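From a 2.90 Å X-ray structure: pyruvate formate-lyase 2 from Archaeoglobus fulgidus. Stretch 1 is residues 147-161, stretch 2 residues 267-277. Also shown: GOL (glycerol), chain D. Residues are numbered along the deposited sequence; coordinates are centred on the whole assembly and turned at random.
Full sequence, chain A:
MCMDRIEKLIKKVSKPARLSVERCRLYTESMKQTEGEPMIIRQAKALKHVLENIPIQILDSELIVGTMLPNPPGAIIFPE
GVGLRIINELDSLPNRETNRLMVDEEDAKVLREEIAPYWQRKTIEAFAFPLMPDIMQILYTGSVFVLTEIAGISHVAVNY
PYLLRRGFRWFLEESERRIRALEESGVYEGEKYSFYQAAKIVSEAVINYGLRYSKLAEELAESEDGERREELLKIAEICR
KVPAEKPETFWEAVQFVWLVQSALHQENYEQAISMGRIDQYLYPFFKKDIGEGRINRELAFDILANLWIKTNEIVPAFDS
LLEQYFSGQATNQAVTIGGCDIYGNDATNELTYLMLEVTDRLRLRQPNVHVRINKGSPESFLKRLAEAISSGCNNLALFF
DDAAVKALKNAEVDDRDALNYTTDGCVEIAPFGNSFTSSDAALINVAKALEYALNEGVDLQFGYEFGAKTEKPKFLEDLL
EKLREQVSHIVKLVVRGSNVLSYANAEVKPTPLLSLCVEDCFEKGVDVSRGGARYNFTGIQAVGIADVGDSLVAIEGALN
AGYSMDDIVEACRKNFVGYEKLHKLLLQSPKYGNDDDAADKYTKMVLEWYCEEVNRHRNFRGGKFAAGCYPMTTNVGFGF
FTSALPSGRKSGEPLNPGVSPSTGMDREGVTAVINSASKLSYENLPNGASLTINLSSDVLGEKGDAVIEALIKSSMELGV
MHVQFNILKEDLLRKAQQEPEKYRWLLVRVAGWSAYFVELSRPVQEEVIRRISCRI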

# COMPACT_ATOMS: atom_id res chain seq x y z
N LEU A 147 -12.83 25.39 18.54
CA LEU A 147 -12.84 24.30 17.58
C LEU A 147 -14.19 24.28 16.86
O LEU A 147 -15.21 23.95 17.46
N THR A 148 -14.21 24.60 15.58
CA THR A 148 -15.47 24.76 14.90
C THR A 148 -16.03 23.50 14.29
O THR A 148 -17.16 23.51 13.84
N GLU A 149 -15.27 22.42 14.25
CA GLU A 149 -15.75 21.20 13.57
C GLU A 149 -16.81 20.45 14.35
O GLU A 149 -17.29 19.43 13.89
N ILE A 150 -17.18 20.98 15.51
CA ILE A 150 -18.33 20.55 16.30
C ILE A 150 -19.58 20.76 15.45
O ILE A 150 -20.55 19.99 15.51
N ALA A 151 -19.51 21.81 14.64
CA ALA A 151 -20.65 22.28 13.88
C ALA A 151 -20.74 21.61 12.52
O ALA A 151 -21.75 21.76 11.82
N GLY A 152 -19.70 20.88 12.15
CA GLY A 152 -19.60 20.30 10.81
C GLY A 152 -18.36 20.83 10.10
O GLY A 152 -17.56 21.55 10.72
N ILE A 153 -18.17 20.49 8.82
CA ILE A 153 -16.95 20.91 8.13
C ILE A 153 -17.13 22.07 7.16
O ILE A 153 -16.59 23.14 7.41
N SER A 154 -17.85 21.86 6.06
CA SER A 154 -18.01 22.87 5.00
C SER A 154 -16.67 23.50 4.56
O SER A 154 -15.68 22.78 4.35
N HIS A 155 -16.64 24.83 4.44
CA HIS A 155 -15.43 25.57 4.06
C HIS A 155 -14.70 25.02 2.86
O HIS A 155 -13.56 24.60 2.98
N VAL A 156 -15.36 24.98 1.72
CA VAL A 156 -14.72 24.50 0.52
C VAL A 156 -15.36 25.24 -0.64
O VAL A 156 -16.57 25.44 -0.65
N ALA A 157 -14.54 25.71 -1.57
CA ALA A 157 -15.07 26.12 -2.85
C ALA A 157 -15.42 24.87 -3.69
O ALA A 157 -14.56 24.07 -4.04
N VAL A 158 -16.71 24.74 -3.97
CA VAL A 158 -17.31 23.66 -4.74
C VAL A 158 -16.78 23.57 -6.15
O VAL A 158 -16.64 24.57 -6.84
N ASN A 159 -16.45 22.36 -6.59
CA ASN A 159 -15.93 22.20 -7.94
C ASN A 159 -17.04 22.27 -9.00
O ASN A 159 -17.49 21.24 -9.52
N TYR A 160 -17.47 23.48 -9.33
CA TYR A 160 -18.44 23.67 -10.39
C TYR A 160 -18.01 23.22 -11.78
O TYR A 160 -18.82 22.60 -12.47
N PRO A 161 -16.76 23.49 -12.21
CA PRO A 161 -16.42 22.93 -13.52
C PRO A 161 -16.46 21.40 -13.66
O PRO A 161 -16.70 20.92 -14.76
N GLU A 267 -27.55 20.31 3.22
CA GLU A 267 -26.75 19.20 3.73
C GLU A 267 -25.64 19.69 4.68
O GLU A 267 -25.40 19.12 5.73
N ASN A 268 -24.97 20.78 4.29
CA ASN A 268 -23.79 21.25 5.00
C ASN A 268 -24.06 22.55 5.68
O ASN A 268 -24.80 23.37 5.13
N TYR A 269 -23.43 22.75 6.84
CA TYR A 269 -23.69 23.95 7.63
C TYR A 269 -23.19 25.23 6.95
O TYR A 269 -22.37 25.19 6.04
N GLU A 270 -23.72 26.36 7.42
CA GLU A 270 -23.72 27.67 6.76
C GLU A 270 -22.39 28.31 6.40
O GLU A 270 -22.38 29.35 5.75
N GLN A 271 -21.27 27.74 6.84
CA GLN A 271 -20.01 28.44 6.70
C GLN A 271 -19.20 28.12 5.44
O GLN A 271 -18.71 27.00 5.24
N ALA A 272 -19.08 29.12 4.58
CA ALA A 272 -18.02 29.20 3.60
C ALA A 272 -18.11 28.25 2.42
O ALA A 272 -17.09 27.95 1.82
N ILE A 273 -19.31 27.79 2.10
CA ILE A 273 -19.49 26.98 0.91
C ILE A 273 -19.40 27.93 -0.27
O ILE A 273 -20.29 28.74 -0.49
N SER A 274 -18.32 27.84 -1.03
CA SER A 274 -17.98 28.90 -1.98
C SER A 274 -18.05 28.43 -3.42
O SER A 274 -18.17 27.24 -3.70
N MET A 275 -17.98 29.37 -4.35
CA MET A 275 -18.21 29.04 -5.75
C MET A 275 -16.95 29.00 -6.61
O MET A 275 -17.00 28.63 -7.78
N GLY A 276 -15.83 29.40 -6.03
CA GLY A 276 -14.54 29.26 -6.71
C GLY A 276 -14.25 30.28 -7.77
O GLY A 276 -14.72 31.41 -7.72
N ARG A 277 -13.48 29.89 -8.77
CA ARG A 277 -13.14 30.81 -9.84
C ARG A 277 -14.24 30.93 -10.88
O ARG A 277 -14.08 30.54 -12.03

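The only direct side-chain hydrogen bond across the stretches runs from Ser154 OG to Tyr269 O, at 2.7 Å; the m rotamer (chi1 -64°) and a CB that points toward stretch 2 put the hydroxyl there. Backbone bonds fix the register beside it: His155 N to Gln271 O at 3.1 Å (158°), Ser274 N to Val156 O at 3.0 Å (176°) and Val158 N to Ser274 O at 2.9 Å (152°).

The CB of His155 points away, yet its ring returns to the contact. His155 ND1 donates to Ile153 O at 2.8 Å (173°), which helps set the ring's orientation, and His155 NE2 is hydrogen-bonded to glycerol O2 at 3.1 Å. The same glycerol donates from O3 to Gln271 OE1 at 2.8 Å, so it links both stretches. Water 1 does likewise, lying 2.6 Å from Tyr269 OH and donating to Thr148 OG1 at 2.8 Å; water 2 joins Ser154 N to Asn268 OD1, each at 2.9 Å.

The CA-to-CB bond of Tyr269, a residue with 119 Å² covered, points toward stretch 1, and chi1 is off-rotamer at 94°. Ala151 O and Gly152 N lie over one ring face, and Ala151 CB reaches CE1 of Tyr269 at 3.4 Å. Farther along, Val158 CG2 (t) meets Ile273 CG2 (m) at 3.8 Å, while Tyr160 CE1 (m) packs on Met275 CG at 3.7 Å.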

# COMPACT_ATOMS: atom_id res chain seq x y z
CB LEU A 147 -12.68 22.98 18.33
CG LEU A 147 -11.34 22.27 18.54
CD1 LEU A 147 -10.16 23.18 18.42
CD2 LEU A 147 -11.36 21.55 19.88
CB THR A 148 -15.37 25.69 13.73
OG1 THR A 148 -14.70 25.00 12.68
CG2 THR A 148 -14.58 26.92 14.11
CB GLU A 149 -14.59 20.28 13.22
CG GLU A 149 -13.69 20.85 12.16
CD GLU A 149 -12.38 20.10 12.05
OE1 GLU A 149 -11.84 19.99 10.93
OE2 GLU A 149 -11.89 19.61 13.09
CB ILE A 150 -18.48 21.44 17.56
CG1 ILE A 150 -17.23 21.38 18.41
CG2 ILE A 150 -19.62 20.97 18.45
CD1 ILE A 150 -17.27 20.26 19.42
CB ALA A 151 -20.56 23.78 13.71
CB ILE A 153 -16.22 19.76 7.42
CG1 ILE A 153 -16.09 18.56 8.36
CG2 ILE A 153 -14.85 20.22 6.91
CD1 ILE A 153 -15.23 18.83 9.54
CB SER A 154 -18.99 23.97 5.43
OG SER A 154 -20.29 23.47 5.62
CB HIS A 155 -14.43 25.64 5.22
CG HIS A 155 -14.94 26.40 6.39
ND1 HIS A 155 -15.79 25.84 7.31
CD2 HIS A 155 -14.75 27.68 6.77
CE1 HIS A 155 -16.09 26.74 8.23
NE2 HIS A 155 -15.49 27.88 7.91
CB VAL A 156 -14.85 22.95 0.38
CG1 VAL A 156 -16.26 22.47 0.63
CG2 VAL A 156 -14.33 22.47 -0.97
CB ALA A 157 -14.07 26.99 -3.57
CB VAL A 158 -18.80 23.94 -4.84
CG1 VAL A 158 -19.51 22.88 -5.64
CG2 VAL A 158 -19.40 24.06 -3.46
CB ASN A 159 -15.17 20.89 -8.04
CG ASN A 159 -14.29 20.79 -9.27
OD1 ASN A 159 -14.47 21.52 -10.25
ND2 ASN A 159 -13.34 19.85 -9.24
CB TYR A 160 -19.05 25.07 -10.38
CG TYR A 160 -20.00 25.19 -9.22
CD1 TYR A 160 -19.74 26.04 -8.17
CD2 TYR A 160 -21.13 24.38 -9.14
CE1 TYR A 160 -20.59 26.12 -7.08
CE2 TYR A 160 -21.98 24.44 -8.07
CZ TYR A 160 -21.71 25.31 -7.04
OH TYR A 160 -22.56 25.38 -5.97
CB PRO A 161 -15.01 23.48 -13.79
CG PRO A 161 -14.51 23.94 -12.52
CD PRO A 161 -15.66 24.32 -11.68
CB GLU A 267 -26.14 18.42 2.57
CG GLU A 267 -25.06 17.41 2.96
CD GLU A 267 -24.41 16.74 1.77
OE1 GLU A 267 -23.58 17.38 1.08
OE2 GLU A 267 -24.74 15.56 1.52
CB ASN A 268 -22.66 21.48 4.02
CG ASN A 268 -22.34 20.25 3.25
OD1 ASN A 268 -21.60 19.39 3.73
ND2 ASN A 268 -22.92 20.13 2.06
CB TYR A 269 -23.26 23.77 9.10
CG TYR A 269 -21.88 24.23 9.46
CD1 TYR A 269 -21.69 25.16 10.48
CD2 TYR A 269 -20.76 23.74 8.79
CE1 TYR A 269 -20.42 25.60 10.82
CE2 TYR A 269 -19.48 24.19 9.11
CZ TYR A 269 -19.32 25.12 10.14
OH TYR A 269 -18.06 25.56 10.45
CB GLU A 270 -24.42 28.67 7.66
CG GLU A 270 -25.25 27.99 8.73
CD GLU A 270 -24.53 27.80 10.07
OE1 GLU A 270 -23.69 28.65 10.45
OE2 GLU A 270 -24.83 26.78 10.75
CB GLN A 271 -19.15 28.26 7.94
CG GLN A 271 -19.86 28.59 9.21
CD GLN A 271 -20.30 30.01 9.24
OE1 GLN A 271 -19.48 30.89 9.03
NE2 GLN A 271 -21.58 30.25 9.52
CB ALA A 272 -16.65 29.13 4.25
CB ILE A 273 -20.85 26.29 0.92
CG1 ILE A 273 -21.04 25.53 2.22
CG2 ILE A 273 -20.99 25.35 -0.25
CD1 ILE A 273 -22.36 24.83 2.30
CB SER A 274 -16.60 29.45 -1.66
OG SER A 274 -16.55 29.86 -0.30
CB MET A 275 -19.25 29.98 -6.36
CG MET A 275 -20.67 29.66 -5.95
SD MET A 275 -21.78 31.05 -6.26
CE MET A 275 -21.96 31.70 -4.59
CB ARG A 277 -11.84 30.42 -10.50
CG ARG A 277 -10.69 30.43 -9.54
CD ARG A 277 -9.42 30.12 -10.27
NE ARG A 277 -8.89 31.31 -10.91
CZ ARG A 277 -7.75 31.31 -11.57
NH1 ARG A 277 -7.07 30.19 -11.63
NH2 ARG A 277 -7.28 32.42 -12.13
C1 GOL D . -14.61 31.62 6.99
O1 GOL D . -13.58 30.78 7.44
C2 GOL D . -15.59 31.85 8.12
O2 GOL D . -15.66 30.76 9.02
C3 GOL D . -16.91 32.10 7.43
O3 GOL D . -17.68 32.92 8.27
O HOH W 1 -16.11 23.84 10.59
O HOH W 2 -19.12 19.44 5.15